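Local coordinates for protein laccase (Botrytis aclada, PDB 3SQR) that probably oxidises phenolic substrates such as hydroquinones with copper ions while reducing dioxygen to water, consistent with a role in lignin degradation, at residues A[407-412]-A[430-435]. Numbering follows the deposited sequence.
With NAG (2-acetamido-2-deoxy-beta-D-glucopyranose), chain I.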
ATOM      1  N   ASN A 407      -1.025 -15.484  16.845  1.00 30.20           N
ATOM      2  CA  ASN A 407      -0.770 -16.307  18.013  1.00 30.60           C
ATOM      3  C   ASN A 407      -1.641 -15.926  19.160  1.00 30.22           C
ATOM      4  O   ASN A 407      -1.180 -15.611  20.265  1.00 31.25           O
ATOM      5  CB  ASN A 407       0.702 -16.207  18.364  1.00 31.82           C
ATOM      6  CG  ASN A 407       1.491 -17.178  17.608  1.00 33.81           C
ATOM      7  OD1 ASN A 407       1.311 -17.335  16.416  1.00 32.96           O
ATOM      8  ND2 ASN A 407       2.395 -17.853  18.291  1.00 35.26           N
ATOM      9  N   SER A 408      -2.934 -15.949  18.870  1.00 29.68           N
ATOM     10  CA  SER A 408      -3.997 -15.724  19.840  1.00 30.33           C
ATOM     11  C   SER A 408      -4.206 -14.352  20.316  1.00 28.88           C
ATOM     12  O   SER A 408      -5.106 -14.149  21.112  1.00 30.72           O
ATOM     13  CB  SER A 408      -3.904 -16.722  21.022  1.00 29.75           C
ATOM     14  OG  SER A 408      -3.463 -17.985  20.513  1.00 33.79           O
ATOM     15  N   SER A 409      -3.497 -13.350  19.773  1.00 28.48           N
ATOM     16  CA  SER A 409      -3.647 -11.993  20.253  1.00 27.33           C
ATOM     17  C   SER A 409      -4.040 -11.065  19.088  1.00 27.73           C
ATOM     18  O   SER A 409      -3.399 -11.045  18.061  1.00 26.90           O
ATOM     19  CB  SER A 409      -2.334 -11.498  20.877  1.00 27.45           C
ATOM     20  OG  SER A 409      -2.427 -10.141  21.202  1.00 28.60           O
ATOM     21  N   SER A 410      -5.062 -10.280  19.275  1.00 27.03           N
ATOM     22  CA  SER A 410      -5.437  -9.273  18.258  1.00 28.04           C
ATOM     23  C   SER A 410      -4.789  -7.939  18.576  1.00 27.36           C
ATOM     24  O   SER A 410      -4.851  -7.456  19.713  1.00 27.82           O
ATOM     25  CB  SER A 410      -6.944  -9.134  18.239  1.00 27.42           C
ATOM     26  OG  SER A 410      -7.395  -8.373  17.142  1.00 26.17           O
ATOM     27  N   LEU A 411      -4.175  -7.303  17.575  1.00 27.12           N
ATOM     28  CA  LEU A 411      -3.510  -6.011  17.792  1.00 27.13           C
ATOM     29  C   LEU A 411      -4.477  -4.935  18.191  1.00 27.77           C
ATOM     30  O   LEU A 411      -5.539  -4.734  17.562  1.00 28.14           O
ATOM     31  CB  LEU A 411      -2.710  -5.556  16.533  1.00 26.56           C
ATOM     32  CG  LEU A 411      -1.745  -4.389  16.768  1.00 28.07           C
ATOM     33  CD1 LEU A 411      -0.312  -4.879  16.812  1.00 28.86           C
ATOM     34  CD2 LEU A 411      -1.960  -3.363  15.647  1.00 26.15           C
ATOM     35  N   LEU A 412      -4.115  -4.272  19.282  1.00 28.52           N
ATOM     36  CA  LEU A 412      -4.833  -3.143  19.782  1.00 29.08           C
ATOM     37  C   LEU A 412      -3.837  -2.193  20.446  1.00 28.78           C
ATOM     38  O   LEU A 412      -3.179  -2.500  21.468  1.00 28.86           O
ATOM     39  CB  LEU A 412      -5.938  -3.606  20.725  1.00 28.87           C
ATOM     40  CG  LEU A 412      -6.700  -2.578  21.536  1.00 32.84           C
ATOM     41  CD1 LEU A 412      -7.376  -1.663  20.566  1.00 29.15           C
ATOM     42  CD2 LEU A 412      -7.665  -3.348  22.433  1.00 36.19           C
ATOM     43  N   PHE A 430       6.399  -5.200  26.150  1.00 30.47           N
ATOM     44  CA  PHE A 430       5.325  -4.434  25.578  1.00 29.72           C
ATOM     45  C   PHE A 430       4.002  -5.105  25.874  1.00 29.03           C
ATOM     46  O   PHE A 430       3.982  -6.302  26.193  1.00 30.42           O
ATOM     47  CB  PHE A 430       5.633  -4.355  24.046  1.00 29.35           C
ATOM     48  CG  PHE A 430       6.917  -3.647  23.774  1.00 26.90           C
ATOM     49  CD1 PHE A 430       6.991  -2.274  23.899  1.00 25.95           C
ATOM     50  CD2 PHE A 430       8.057  -4.349  23.446  1.00 27.12           C
ATOM     51  CE1 PHE A 430       8.208  -1.607  23.658  1.00 27.95           C
ATOM     52  CE2 PHE A 430       9.263  -3.701  23.244  1.00 28.68           C
ATOM     53  CZ  PHE A 430       9.339  -2.330  23.333  1.00 27.25           C
ATOM     54  N   PRO A 431       2.906  -4.370  25.839  1.00 28.56           N
ATOM     55  CA  PRO A 431       1.647  -5.058  26.052  1.00 29.65           C
ATOM     56  C   PRO A 431       1.455  -6.232  25.126  1.00 29.64           C
ATOM     57  O   PRO A 431       1.844  -6.158  23.948  1.00 30.71           O
ATOM     58  CB  PRO A 431       0.598  -3.964  25.810  1.00 28.64           C
ATOM     59  CG  PRO A 431       1.288  -2.720  26.053  1.00 29.85           C
ATOM     60  CD  PRO A 431       2.705  -2.922  25.690  1.00 27.05           C
ATOM     61  N   THR A 432       0.837  -7.309  25.623  1.00 28.35           N
ATOM     62  CA  THR A 432       0.559  -8.449  24.804  1.00 30.05           C
ATOM     63  C   THR A 432      -0.141  -8.044  23.503  1.00 29.41           C
ATOM     64  O   THR A 432       0.170  -8.551  22.423  1.00 29.03           O
ATOM     65  CB  THR A 432      -0.297  -9.468  25.567  1.00 31.07           C
ATOM     66  OG1 THR A 432       0.500  -9.913  26.675  1.00 33.40           O
ATOM     67  CG2 THR A 432      -0.667 -10.626  24.676  1.00 33.71           C
ATOM     68  N   GLU A 433      -1.068  -7.133  23.612  1.00 27.55           N
ATOM     69  CA  GLU A 433      -1.866  -6.781  22.426  1.00 28.87           C
ATOM     70  C   GLU A 433      -1.152  -5.858  21.454  1.00 28.09           C
ATOM     71  O   GLU A 433      -1.713  -5.495  20.427  1.00 27.25           O
ATOM     72  CB  GLU A 433      -3.188  -6.200  22.859  1.00 29.30           C
ATOM     73  CG  GLU A 433      -3.091  -4.880  23.573  1.00 32.86           C
ATOM     74  CD  GLU A 433      -2.818  -4.928  25.137  1.00 36.92           C
ATOM     75  OE1 GLU A 433      -2.482  -5.981  25.782  1.00 38.04           O
ATOM     76  OE2 GLU A 433      -2.941  -3.821  25.681  1.00 41.28           O
ATOM     77  N   TYR A 434       0.084  -5.472  21.758  1.00 26.89           N
ATOM     78  CA  TYR A 434       0.913  -4.789  20.802  1.00 25.49           C
ATOM     79  C   TYR A 434       1.522  -5.804  19.839  1.00 27.02           C
ATOM     80  O   TYR A 434       2.162  -5.392  18.846  1.00 26.75           O
ATOM     81  CB  TYR A 434       1.987  -3.939  21.538  1.00 25.23           C
ATOM     82  CG  TYR A 434       1.540  -2.547  21.851  1.00 23.29           C
ATOM     83  CD1 TYR A 434       0.287  -2.303  22.394  1.00 26.91           C
ATOM     84  CD2 TYR A 434       2.347  -1.427  21.582  1.00 24.98           C
ATOM     85  CE1 TYR A 434      -0.112  -1.091  22.663  1.00 24.10           C
ATOM     86  CE2 TYR A 434       1.917  -0.190  21.825  1.00 23.99           C
ATOM     87  CZ  TYR A 434       0.671  -0.012  22.410  1.00 28.74           C
ATOM     88  OH  TYR A 434       0.160   1.254  22.728  1.00 28.55           O
ATOM     89  N   ASN A 435       1.375  -7.121  20.103  1.00 25.39           N
ATOM     90  CA  ASN A 435       1.896  -8.167  19.240  1.00 25.90           C
ATOM     91  C   ASN A 435       3.361  -7.969  18.810  1.00 25.98           C
ATOM     92  O   ASN A 435       3.760  -8.196  17.636  1.00 24.90           O
ATOM     93  CB  ASN A 435       0.970  -8.350  18.050  1.00 26.37           C
ATOM     94  CG  ASN A 435      -0.340  -8.936  18.441  1.00 29.07           C
ATOM     95  OD1 ASN A 435      -0.567  -9.232  19.623  1.00 28.45           O
ATOM     96  ND2 ASN A 435      -1.214  -9.140  17.468  1.00 24.26           N
TER
HETATM   97  C1  NAG I 558       3.188 -18.869  17.666  1.00 36.32           C
HETATM   98  C2  NAG I 558       4.655 -18.901  18.073  1.00 36.91           C
HETATM   99  C3  NAG I 558       5.316 -20.114  17.438  1.00 36.02           C
HETATM  100  C4  NAG I 558       4.557 -21.380  17.783  1.00 37.80           C
HETATM  101  C5  NAG I 558       3.127 -21.225  17.263  1.00 37.39           C
HETATM  102  C6  NAG I 558       2.286 -22.487  17.523  1.00 39.33           C
HETATM  103  C7  NAG I 558       5.819 -16.771  18.567  1.00 36.30           C
HETATM  104  C8  NAG I 558       6.609 -15.591  18.053  1.00 39.83           C
HETATM  105  N2  NAG I 558       5.422 -17.687  17.698  1.00 33.11           N
HETATM  106  O3  NAG I 558       6.619 -20.162  17.949  1.00 32.79           O
HETATM  107  O4  NAG I 558       5.162 -22.466  17.115  1.00 37.20           O
HETATM  108  O5  NAG I 558       2.584 -20.127  17.980  1.00 32.78           O
HETATM  109  O6  NAG I 558       2.276 -22.687  18.920  1.00 36.50           O
HETATM  110  O7  NAG I 558       5.570 -16.833  19.766  1.00 38.95           O
HETATM  111  O   HOH W   1      -3.382  -1.598  23.873  1.00 35.88           O
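Ser409 and Asn435 face each other across two loops of the third cupredoxin-like domain of this multicopper oxidase, where the link after strand 402-406 meets a 3-10 turn just ahead of strand 436-439. The carboxamide of Asn435 bonds to both the side chain and the backbone of Ser409. With OG anti to its own backbone N (chi1 173°), Ser409 gives its hydroxyl proton to Asn435 OD1 at 2.6 Å, in the carbonyl plane and on a lone pair. On the other branch of the same amide, Asn435 ND2 donates to Ser409 O at 3.0 Å, with ND2 lying well above the plane of the Ser409 carbonyl. A further bond from ND2 to Ala537 O ties the amide to strand 537-542, so three bonds fix its rotation.

Further along, Leu412 N donates to Glu433 O over 2.9 Å in a nearly straight bond (167° at the hydrogen), and Leu411 CA brings a CA-H...O contact to the same oxygen. The Leu411 side chain turns CD1 against Tyr434 O, 3.2 Å away, and against Asn435 CB; it is about 7 Å from the side chain of His525, a copper ligand probably of the type 3 site. In Glu433 chi1 (66°) sets CG between the backbone N and the carbonyl carbon, 3.2 Å from Leu412 O; the chain then bends at chi2. A water bridges Leu412 O and the carboxylate, donating to Glu433 OE2 at 2.9 Å.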